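Local structure of monomethylamine methyltransferase MtmB1 (1TV3) at residues 102-107 and 225-230; 253-258 and 290-295; 328-333 and 360-365. The protein catalyses transfer of the methyl group from monomethylamine to the corrinoid cofactor of its partner protein MtmC, a step in methanogenesis from methylamine. All blocks are in the same frame, centred on the assembly; numbering follows the deposited sequence.

Contact 1: residues 102-107 and 225-230; sequences FVLGTG and TDSHEV. With BG4 (5-(hydroxy-methyl-amino)-3-methyl-pyrrolidine-2-carboxylic acid), chain B.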
loop_
_atom_site.group_PDB
_atom_site.type_symbol
_atom_site.label_atom_id
_atom_site.label_comp_id
_atom_site.label_asym_id
_atom_site.label_seq_id
_atom_site.Cartn_x
_atom_site.Cartn_y
_atom_site.Cartn_z
ATOM N N PHE A 102 10.618 -12.898 -15.319
ATOM C CA PHE A 102 9.714 -12.363 -14.310
ATOM C C PHE A 102 10.126 -12.793 -12.906
ATOM O O PHE A 102 10.962 -13.685 -12.726
ATOM C CB PHE A 102 8.268 -12.790 -14.601
ATOM C CG PHE A 102 8.067 -14.277 -14.668
ATOM C CD1 PHE A 102 7.907 -15.026 -13.506
ATOM C CD2 PHE A 102 8.031 -14.930 -15.899
ATOM C CE1 PHE A 102 7.710 -16.407 -13.569
ATOM C CE2 PHE A 102 7.836 -16.309 -15.974
ATOM C CZ PHE A 102 7.675 -17.048 -14.805
ATOM N N VAL A 103 9.535 -12.141 -11.914
ATOM C CA VAL A 103 9.826 -12.425 -10.520
ATOM C C VAL A 103 8.631 -13.099 -9.854
ATOM O O VAL A 103 7.480 -12.718 -10.084
ATOM C CB VAL A 103 10.159 -11.112 -9.752
ATOM C CG1 VAL A 103 10.341 -11.398 -8.265
ATOM C CG2 VAL A 103 11.419 -10.481 -10.321
ATOM N N LEU A 104 8.909 -14.115 -9.045
ATOM C CA LEU A 104 7.859 -14.817 -8.316
ATOM C C LEU A 104 8.119 -14.567 -6.836
ATOM O O LEU A 104 9.273 -14.544 -6.401
ATOM C CB LEU A 104 7.900 -16.320 -8.617
ATOM C CG LEU A 104 7.516 -16.739 -10.042
ATOM C CD1 LEU A 104 7.741 -18.235 -10.217
ATOM C CD2 LEU A 104 6.055 -16.383 -10.307
ATOM N N GLY A 105 7.053 -14.360 -6.068
ATOM C CA GLY A 105 7.208 -14.106 -4.646
ATOM C C GLY A 105 7.558 -12.655 -4.368
ATOM O O GLY A 105 7.644 -11.846 -5.292
ATOM N N THR A 106 7.770 -12.327 -3.096
ATOM C CA THR A 106 8.099 -10.964 -2.692
ATOM C C THR A 106 9.145 -10.927 -1.571
ATOM O O THR A 106 9.495 -11.960 -0.991
ATOM C CB THR A 106 6.845 -10.227 -2.179
ATOM O OG1 THR A 106 6.307 -10.942 -1.060
ATOM C CG2 THR A 106 5.777 -10.137 -3.267
ATOM N N GLY A 107 9.631 -9.724 -1.276
ATOM C CA GLY A 107 10.610 -9.545 -0.222
ATOM C C GLY A 107 11.871 -10.361 -0.405
ATOM O O GLY A 107 12.302 -10.617 -1.528
ATOM N N THR A 225 2.278 -11.571 -8.161
ATOM C CA THR A 225 3.590 -12.213 -8.114
ATOM C C THR A 225 3.524 -13.741 -8.013
ATOM O O THR A 225 4.550 -14.405 -7.854
ATOM C CB THR A 225 4.437 -11.664 -6.940
ATOM O OG1 THR A 225 3.649 -11.653 -5.743
ATOM C CG2 THR A 225 4.913 -10.244 -7.244
ATOM N N ASP A 226 2.315 -14.294 -8.108
ATOM C CA ASP A 226 2.119 -15.745 -8.073
ATOM C C ASP A 226 1.774 -16.205 -9.484
ATOM O O ASP A 226 1.282 -15.412 -10.287
ATOM C CB ASP A 226 0.958 -16.129 -7.149
ATOM C CG ASP A 226 1.194 -15.725 -5.711
ATOM O OD1 ASP A 226 2.285 -16.026 -5.180
ATOM O OD2 ASP A 226 0.281 -15.114 -5.111
ATOM N N SER A 227 2.031 -17.474 -9.789
ATOM C CA SER A 227 1.707 -18.013 -11.112
ATOM C C SER A 227 0.237 -18.405 -11.115
ATOM O O SER A 227 -0.208 -19.152 -10.244
ATOM C CB SER A 227 2.563 -19.245 -11.430
ATOM O OG SER A 227 3.931 -18.900 -11.552
ATOM N N HIS A 228 -0.512 -17.896 -12.091
ATOM C CA HIS A 228 -1.940 -18.186 -12.204
ATOM C C HIS A 228 -2.188 -19.239 -13.272
ATOM O O HIS A 228 -1.863 -19.047 -14.441
ATOM C CB HIS A 228 -2.699 -16.898 -12.510
ATOM C CG HIS A 228 -2.588 -15.882 -11.418
ATOM N ND1 HIS A 228 -3.678 -15.435 -10.700
ATOM C CD2 HIS A 228 -1.505 -15.285 -10.867
ATOM C CE1 HIS A 228 -3.270 -14.611 -9.754
ATOM N NE2 HIS A 228 -1.955 -14.503 -9.832
ATOM N N GLU A 229 -2.784 -20.349 -12.855
ATOM C CA GLU A 229 -3.015 -21.462 -13.755
ATOM C C GLU A 229 -4.262 -21.440 -14.618
ATOM O O GLU A 229 -5.325 -20.986 -14.203
ATOM C CB GLU A 229 -2.992 -22.775 -12.960
ATOM C CG GLU A 229 -4.219 -23.029 -12.069
ATOM C CD GLU A 229 -5.455 -23.483 -12.850
ATOM O OE1 GLU A 229 -5.290 -24.115 -13.921
ATOM O OE2 GLU A 229 -6.592 -23.227 -12.387
ATOM N N VAL A 230 -4.093 -21.936 -15.838
ATOM C CA VAL A 230 -5.172 -22.093 -16.800
ATOM C C VAL A 230 -4.741 -23.328 -17.593
ATOM O O VAL A 230 -3.572 -23.457 -17.971
ATOM C CB VAL A 230 -5.338 -20.867 -17.723
ATOM C CG1 VAL A 230 -4.076 -20.621 -18.530
ATOM C CG2 VAL A 230 -6.538 -21.088 -18.634
HETATM C C1 BG4 B . 1.240 -27.548 -11.288
HETATM C C2 BG4 B . 0.284 -28.638 -11.766
HETATM C C3 BG4 B . -0.504 -29.251 -10.616
HETATM C C4 BG4 B . -1.852 -28.514 -10.627
HETATM C C5 BG4 B . -2.122 -28.130 -12.082
HETATM C C6 BG4 B . -0.624 -30.657 -10.927
HETATM N N1 BG4 B . -0.761 -28.128 -12.763
HETATM O O1 BG4 B . 2.416 -27.848 -11.020
HETATM N N2 BG4 B . -2.683 -26.808 -12.160
HETATM O O2 BG4 B . -1.899 -25.612 -11.835
HETATM C C7 BG4 B . -3.237 -26.601 -13.490
#

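Contact 2: residues 253-258 and 290-295; sequences SDIIMD and SASWHL. With BG4 (5-(hydroxy-methyl-amino)-3-methyl-pyrrolidine-2-carboxylic acid), chain B.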
loop_
_atom_site.group_PDB
_atom_site.type_symbol
_atom_site.label_atom_id
_atom_site.label_comp_id
_atom_site.label_asym_id
_atom_site.label_seq_id
_atom_site.Cartn_x
_atom_site.Cartn_y
_atom_site.Cartn_z
ATOM N N SER A 253 -3.170 -7.987 -14.172
ATOM C CA SER A 253 -1.719 -7.957 -14.360
ATOM C C SER A 253 -1.037 -9.137 -13.645
ATOM O O SER A 253 0.059 -8.991 -13.099
ATOM C CB SER A 253 -1.154 -6.624 -13.840
ATOM O OG SER A 253 0.116 -6.324 -14.407
ATOM N N ASP A 254 -1.688 -10.301 -13.659
ATOM C CA ASP A 254 -1.157 -11.512 -13.021
ATOM C C ASP A 254 -0.198 -12.301 -13.910
ATOM O O ASP A 254 -0.371 -12.356 -15.130
ATOM C CB ASP A 254 -2.287 -12.482 -12.652
ATOM C CG ASP A 254 -3.166 -11.978 -11.538
ATOM O OD1 ASP A 254 -2.656 -11.282 -10.633
ATOM O OD2 ASP A 254 -4.369 -12.311 -11.558
ATOM N N ILE A 255 0.800 -12.932 -13.291
ATOM C CA ILE A 255 1.730 -13.776 -14.034
ATOM C C ILE A 255 0.863 -14.976 -14.428
ATOM O O ILE A 255 0.213 -15.583 -13.572
ATOM C CB ILE A 255 2.900 -14.270 -13.146
ATOM C CG1 ILE A 255 3.827 -13.102 -12.794
ATOM C CG2 ILE A 255 3.669 -15.379 -13.855
ATOM C CD1 ILE A 255 4.393 -12.387 -13.996
ATOM N N ILE A 256 0.850 -15.313 -15.712
ATOM C CA ILE A 256 0.021 -16.410 -16.197
ATOM C C ILE A 256 0.772 -17.683 -16.569
ATOM O O ILE A 256 1.727 -17.654 -17.347
ATOM C CB ILE A 256 -0.803 -15.962 -17.435
ATOM C CG1 ILE A 256 -1.752 -14.824 -17.043
ATOM C CG2 ILE A 256 -1.578 -17.150 -18.016
ATOM C CD1 ILE A 256 -2.595 -14.287 -18.199
ATOM N N MET A 257 0.333 -18.804 -16.004
ATOM C CA MET A 257 0.936 -20.091 -16.313
ATOM C C MET A 257 -0.077 -20.939 -17.068
ATOM O O MET A 257 -1.092 -21.359 -16.507
ATOM C CB MET A 257 1.350 -20.857 -15.053
ATOM C CG MET A 257 1.935 -22.230 -15.398
ATOM S SD MET A 257 1.849 -23.461 -14.084
ATOM C CE MET A 257 0.137 -23.967 -14.234
ATOM N N ASP A 258 0.199 -21.178 -18.344
ATOM C CA ASP A 258 -0.670 -21.995 -19.176
ATOM C C ASP A 258 -0.133 -23.420 -19.116
ATOM O O ASP A 258 1.062 -23.642 -19.295
ATOM C CB ASP A 258 -0.634 -21.490 -20.617
ATOM C CG ASP A 258 -1.294 -22.450 -21.590
ATOM O OD1 ASP A 258 -2.451 -22.200 -21.992
ATOM O OD2 ASP A 258 -0.647 -23.458 -21.944
ATOM N N SER A 290 -1.931 -15.921 -23.595
ATOM C CA SER A 290 -1.097 -14.776 -23.218
ATOM C C SER A 290 -0.234 -15.169 -22.020
ATOM O O SER A 290 0.064 -14.349 -21.150
ATOM C CB SER A 290 -1.973 -13.574 -22.841
ATOM O OG SER A 290 -2.748 -13.127 -23.942
ATOM N N ALA A 291 0.165 -16.434 -21.986
ATOM C CA ALA A 291 0.962 -16.973 -20.891
ATOM C C ALA A 291 2.321 -16.318 -20.657
ATOM O O ALA A 291 3.004 -15.899 -21.602
ATOM C CB ALA A 291 1.157 -18.464 -21.100
ATOM N N SER A 292 2.703 -16.234 -19.383
ATOM C CA SER A 292 4.004 -15.699 -18.997
ATOM C C SER A 292 4.960 -16.879 -19.172
ATOM O O SER A 292 6.110 -16.708 -19.573
ATOM C CB SER A 292 3.992 -15.242 -17.536
ATOM O OG SER A 292 3.124 -14.137 -17.359
ATOM N N TRP A 293 4.466 -18.076 -18.856
ATOM C CA TRP A 293 5.233 -19.309 -19.020
ATOM C C TRP A 293 4.290 -20.492 -19.206
ATOM O O TRP A 293 3.117 -20.424 -18.835
ATOM C CB TRP A 293 6.190 -19.559 -17.842
ATOM C CG TRP A 293 5.566 -19.802 -16.494
ATOM C CD1 TRP A 293 5.041 -18.864 -15.649
ATOM C CD2 TRP A 293 5.521 -21.051 -15.785
ATOM N NE1 TRP A 293 4.685 -19.448 -14.454
ATOM C CE2 TRP A 293 4.969 -20.789 -14.509
ATOM C CE3 TRP A 293 5.901 -22.365 -16.102
ATOM C CZ2 TRP A 293 4.786 -21.793 -13.547
ATOM C CZ3 TRP A 293 5.721 -23.367 -15.145
ATOM C CH2 TRP A 293 5.167 -23.071 -13.880
ATOM N N HIS A 294 4.804 -21.570 -19.795
ATOM C CA HIS A 294 3.998 -22.759 -20.069
ATOM C C HIS A 294 4.440 -23.986 -19.284
ATOM O O HIS A 294 5.620 -24.328 -19.262
ATOM C CB HIS A 294 4.044 -23.089 -21.568
ATOM C CG HIS A 294 3.294 -24.333 -21.942
ATOM N ND1 HIS A 294 1.917 -24.402 -21.943
ATOM C CD2 HIS A 294 3.732 -25.562 -22.309
ATOM C CE1 HIS A 294 1.538 -25.620 -22.295
ATOM N NE2 HIS A 294 2.620 -26.343 -22.521
ATOM N N LEU A 295 3.478 -24.652 -18.652
ATOM C CA LEU A 295 3.756 -25.858 -17.884
ATOM C C LEU A 295 3.391 -27.090 -18.723
ATOM O O LEU A 295 2.240 -27.251 -19.134
ATOM C CB LEU A 295 2.934 -25.867 -16.595
ATOM C CG LEU A 295 3.127 -27.117 -15.727
ATOM C CD1 LEU A 295 4.527 -27.125 -15.119
ATOM C CD2 LEU A 295 2.076 -27.139 -14.637
HETATM C C1 BG4 B . 1.240 -27.548 -11.288
HETATM C C2 BG4 B . 0.284 -28.638 -11.766
HETATM C C3 BG4 B . -0.504 -29.251 -10.616
HETATM C C4 BG4 B . -1.852 -28.514 -10.627
HETATM C C5 BG4 B . -2.122 -28.130 -12.082
HETATM C C6 BG4 B . -0.624 -30.657 -10.927
HETATM N N1 BG4 B . -0.761 -28.128 -12.763
HETATM O O1 BG4 B . 2.416 -27.848 -11.020
HETATM N N2 BG4 B . -2.683 -26.808 -12.160
HETATM O O2 BG4 B . -1.899 -25.612 -11.835
HETATM C C7 BG4 B . -3.237 -26.601 -13.490
#

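Contact 3: residues 328-333 and 360-365; sequences ILSGNQ and GREILS. With BG4 (5-(hydroxy-methyl-amino)-3-methyl-pyrrolidine-2-carboxylic acid), chain B.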
loop_
_atom_site.group_PDB
_atom_site.type_symbol
_atom_site.label_atom_id
_atom_site.label_comp_id
_atom_site.label_asym_id
_atom_site.label_seq_id
_atom_site.Cartn_x
_atom_site.Cartn_y
_atom_site.Cartn_z
ATOM N N ILE A 328 10.398 -18.729 -25.108
ATOM C CA ILE A 328 9.275 -19.117 -24.265
ATOM C C ILE A 328 9.754 -19.766 -22.968
ATOM O O ILE A 328 10.510 -20.737 -22.992
ATOM C CB ILE A 328 8.343 -20.114 -25.000
ATOM C CG1 ILE A 328 7.698 -19.426 -26.210
ATOM C CG2 ILE A 328 7.268 -20.629 -24.048
ATOM C CD1 ILE A 328 6.845 -20.354 -27.069
ATOM N N LEU A 329 9.319 -19.222 -21.837
ATOM C CA LEU A 329 9.692 -19.771 -20.538
ATOM C C LEU A 329 8.775 -20.960 -20.266
ATOM O O LEU A 329 7.588 -20.918 -20.588
ATOM C CB LEU A 329 9.534 -18.699 -19.453
ATOM C CG LEU A 329 10.453 -17.490 -19.663
ATOM C CD1 LEU A 329 10.070 -16.356 -18.718
ATOM C CD2 LEU A 329 11.900 -17.913 -19.437
ATOM N N SER A 330 9.312 -22.024 -19.679
ATOM C CA SER A 330 8.486 -23.197 -19.424
ATOM C C SER A 330 8.903 -24.032 -18.226
ATOM O O SER A 330 9.965 -23.828 -17.629
ATOM C CB SER A 330 8.478 -24.103 -20.657
ATOM O OG SER A 330 9.734 -24.746 -20.802
ATOM N N GLY A 331 8.039 -24.983 -17.892
ATOM C CA GLY A 331 8.290 -25.889 -16.790
ATOM C C GLY A 331 7.640 -27.221 -17.095
ATOM O O GLY A 331 7.011 -27.385 -18.148
ATOM N N ASN A 332 7.789 -28.175 -16.182
ATOM C CA ASN A 332 7.193 -29.496 -16.350
ATOM C C ASN A 332 6.710 -29.968 -14.977
ATOM O O ASN A 332 7.313 -29.622 -13.957
ATOM C CB ASN A 332 8.226 -30.470 -16.943
ATOM C CG ASN A 332 7.584 -31.716 -17.536
ATOM O OD1 ASN A 332 6.371 -31.757 -17.759
ATOM N ND2 ASN A 332 8.396 -32.734 -17.802
ATOM N N GLN A 333 5.613 -30.728 -14.952
ATOM C CA GLN A 333 5.044 -31.222 -13.698
ATOM C C GLN A 333 5.362 -32.698 -13.469
ATOM O O GLN A 333 5.502 -33.468 -14.417
ATOM C CB GLN A 333 3.532 -30.976 -13.667
ATOM C CG GLN A 333 2.772 -31.586 -14.821
ATOM C CD GLN A 333 1.394 -30.979 -14.976
ATOM O OE1 GLN A 333 0.518 -31.170 -14.133
ATOM N NE2 GLN A 333 1.199 -30.230 -16.055
ATOM N N GLY A 360 16.515 -27.983 -20.566
ATOM C CA GLY A 360 16.298 -26.543 -20.546
ATOM C C GLY A 360 15.075 -25.960 -19.858
ATOM O O GLY A 360 14.759 -24.790 -20.079
ATOM N N ARG A 361 14.379 -26.735 -19.034
ATOM C CA ARG A 361 13.197 -26.207 -18.342
ATOM C C ARG A 361 13.619 -25.122 -17.352
ATOM O O ARG A 361 14.669 -25.233 -16.715
ATOM C CB ARG A 361 12.472 -27.314 -17.570
ATOM C CG ARG A 361 11.858 -28.403 -18.429
ATOM C CD ARG A 361 10.655 -27.902 -19.212
ATOM N NE ARG A 361 10.129 -28.953 -20.077
ATOM C CZ ARG A 361 9.092 -28.809 -20.895
ATOM N NH1 ARG A 361 8.450 -27.649 -20.963
ATOM N NH2 ARG A 361 8.704 -29.824 -21.654
ATOM N N GLU A 362 12.805 -24.079 -17.218
ATOM C CA GLU A 362 13.113 -23.001 -16.284
ATOM C C GLU A 362 12.547 -23.304 -14.901
ATOM O O GLU A 362 13.078 -22.841 -13.889
ATOM C CB GLU A 362 12.527 -21.665 -16.758
ATOM C CG GLU A 362 13.284 -20.970 -17.878
ATOM C CD GLU A 362 13.105 -21.638 -19.227
ATOM O OE1 GLU A 362 12.007 -22.178 -19.488
ATOM O OE2 GLU A 362 14.061 -21.602 -20.031
ATOM N N ILE A 363 11.472 -24.089 -14.865
ATOM C CA ILE A 363 10.810 -24.423 -13.610
ATOM C C ILE A 363 10.437 -25.898 -13.489
ATOM O O ILE A 363 9.926 -26.500 -14.430
ATOM C CB ILE A 363 9.513 -23.589 -13.453
ATOM C CG1 ILE A 363 9.851 -22.093 -13.453
ATOM C CG2 ILE A 363 8.779 -23.982 -12.175
ATOM C CD1 ILE A 363 8.627 -21.185 -13.508
ATOM N N LEU A 364 10.707 -26.474 -12.323
ATOM C CA LEU A 364 10.357 -27.865 -12.054
ATOM C C LEU A 364 9.233 -27.780 -11.025
ATOM O O LEU A 364 9.425 -27.228 -9.943
ATOM C CB LEU A 364 11.546 -28.620 -11.460
ATOM C CG LEU A 364 12.889 -28.489 -12.182
ATOM C CD1 LEU A 364 13.885 -29.442 -11.539
ATOM C CD2 LEU A 364 12.727 -28.797 -13.669
ATOM N N SER A 365 8.066 -28.321 -11.358
ATOM C CA SER A 365 6.919 -28.255 -10.456
ATOM C C SER A 365 6.469 -29.653 -10.016
ATOM O O SER A 365 5.835 -30.382 -10.788
ATOM C CB SER A 365 5.775 -27.519 -11.164
ATOM O OG SER A 365 4.784 -27.082 -10.254
HETATM C C1 BG4 B . 1.240 -27.548 -11.288
HETATM C C2 BG4 B . 0.284 -28.638 -11.766
HETATM C C3 BG4 B . -0.504 -29.251 -10.616
HETATM C C4 BG4 B . -1.852 -28.514 -10.627
HETATM C C5 BG4 B . -2.122 -28.130 -12.082
HETATM C C6 BG4 B . -0.624 -30.657 -10.927
HETATM N N1 BG4 B . -0.761 -28.128 -12.763
HETATM O O1 BG4 B . 2.416 -27.848 -11.020
HETATM N N2 BG4 B . -2.683 -26.808 -12.160
HETATM O O2 BG4 B . -1.899 -25.612 -11.835
HETATM C C7 BG4 B . -3.237 -26.601 -13.490
HETATM O O HOH W 1 11.816 -23.115 -21.879
#

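Contact 1: residues 102-107 and 225-230
Leu-104, Gly-105 and Thr-106 pack against Thr-225 and Ser-227 in a small, partly buried contact held by one hydrogen bond. It joins the end of strand 101-104, part of a two-stranded antiparallel hairpin with 111-114, to the loop entering strand 227-231 of the parallel barrel sheet. The bond runs from Gly-105 N to Thr-225 O over 3.1 Å. It is fairly straight at nitrogen, 163°, but the donor sits 29° from the carbonyl plane. The same oxygen receives a CA-H contact from Leu-104 CA at 3.4 Å. Branch CD2 of Leu-104 also lies 3.5 Å from Thr-225 O, and equally close to Ser-227 OG. The two threonines cross at about a right angle. Methyl CG2 of Thr-106 meets OG1 of Thr-225 at 3.6 Å. CG2 of Thr-225 stands anti to its carbonyl carbon and packs 3.7 Å from Gly-105 O. Ser-227 and Asp-226 have polar partners outside the two segments. Ser-227 OG bonds Trp-293 NE1, and Asp-226 forms a salt bridge with Lys-188. Further along the strand, Glu-229 CB comes within 3.2 Å of O2 of the bound pyrrolysine-like group BG4. One backbone bond and van der Waals touches make the contact, and no charged pair crosses it. Leu-104 lays an apolar cover beside a serine hydroxyl that accepts a hydrogen bond from Trp-293 NE1.

Contact 2: residues 253-258 and 290-295
Met-257 and Trp-293, with Asp-258 and His-294, form two successive bridges between parallel strands 255-259 and 293-300. Backbone bonds set the register. Ile-256 O accepts from both Ser-292 N, at 2.7 Å, and Trp-293 N. Asp-258 N then gives to Trp-293 O, and Leu-295 N to Asp-258 O. A side chain extends the pattern, because Ser-292 OG accepts from Ile-256 N at 3.0 Å; this hydroxyl also bonds Gln-99. The aromatic contact lies on the face of Met-257 and Trp-293. With CG anti to the backbone N (chi1 178°), the methionine chain runs over the indole. Its CG stands 3.5 Å from the centroid of the Trp-293 six-membered ring, a CH-pi contact over the face. SD is placed obliquely, 3.8 Å from that centroid, and also touches Leu-295 CB. Leu-295 CD2 reaches BG4 C1 at 3.5 Å. The His-carboxylate pair, Asp-258 and His-294, lies on the other face. ND1 of His-294 donates to the anti lone pair of Asp-258 OD2 over 2.7 Å, although the angle at hydrogen is only 131°. The carboxylate lies at the imidazole edge, its plane 29° from the ring. Gln-232 is a second partner of OD2, and Ser-289 holds OD1. Strands 227-231 and 330-333 flank the pair within the sheet. Helix 271-288 packs on Asp-258 and His-294, and Arg-108 of a neighbouring subunit covers Ile-255, Ile-256 and Ser-292.

Contact 3: residues 328-333 and 360-365
Glu-362 OE1 is gripped by Ser-330 N and by a water. The backbone N-H gives a 2.7 Å bond to OE1, with 161° at hydrogen. It arrives on the anti side of the carboxylate, 24° out of plane. The water donates to Glu-362 OE1 and to Ile-328 O, and accepts from Ser-330 OG, so it ties both segments together. Glu-362 reaches this place by bending at chi2 (73°), which turns the carboxylate back towards Ser-330. Its other oxygen, OE2, bonds Arg-116 N. Glu-362 CG packs 3.7 Å from Leu-329 CD2, the two side chains crossing at about a right angle. Ser-330 O is shared by Glu-362 N and Ile-363 N, and regular parallel pairing follows from Asn-332 N to Ile-363 O and from Ser-365 N to Asn-332 O. Gly-331 lies close against the neighbouring strand, its CA 2.9 Å from Ile-363 O. Arg-361 folds back along the first segment. Its NH1 makes a weak 3.2 Å bond to Ser-330 OG, and CB of Asn-332 lies over one face of the guanidinium. Arg-361 NH2 forms a salt bridge with Asp-296, and NH1 also bonds His-282. At the C-terminal ends, Ser-365 OG donates to O1 of BG4 over 2.6 Å and also bonds Gln-127, while Gln-333 OE1 lies 3.4 Å from BG4 C6. Gln-333 NE2 bonds Glu-259, which itself bonds BG4. Strand 330-333, helix 343-359 and strand 363-366 form a beta-alpha-beta unit of the TIM barrel, with the ligand at the C-terminal ends of the strands, where such barrels hold their active sites.

The three contacts follow one another along the chain, each closing before the next opens. Contacts 2 and 3 join neighbouring strands of the parallel barrel sheet; contact 1 brings a hairpin against the same sheet. Centre to centre, contact 1 lies about 9 Å from contact 2 and about 14 Å from contact 3. Contact 2 lies about 12 Å from contact 3. Strand 227-231 neighbours 255-259, and 293-300 neighbours 330-333, so the sheet runs unbroken from contact 1 through contact 2 to contact 3. Phe-102 meets both Trp-293 and Leu-329. All three reach BG4, where Lys-202, Glu-205 and Glu-259 add further bonds. Several strands of the barrel thus contribute to the BG4 site.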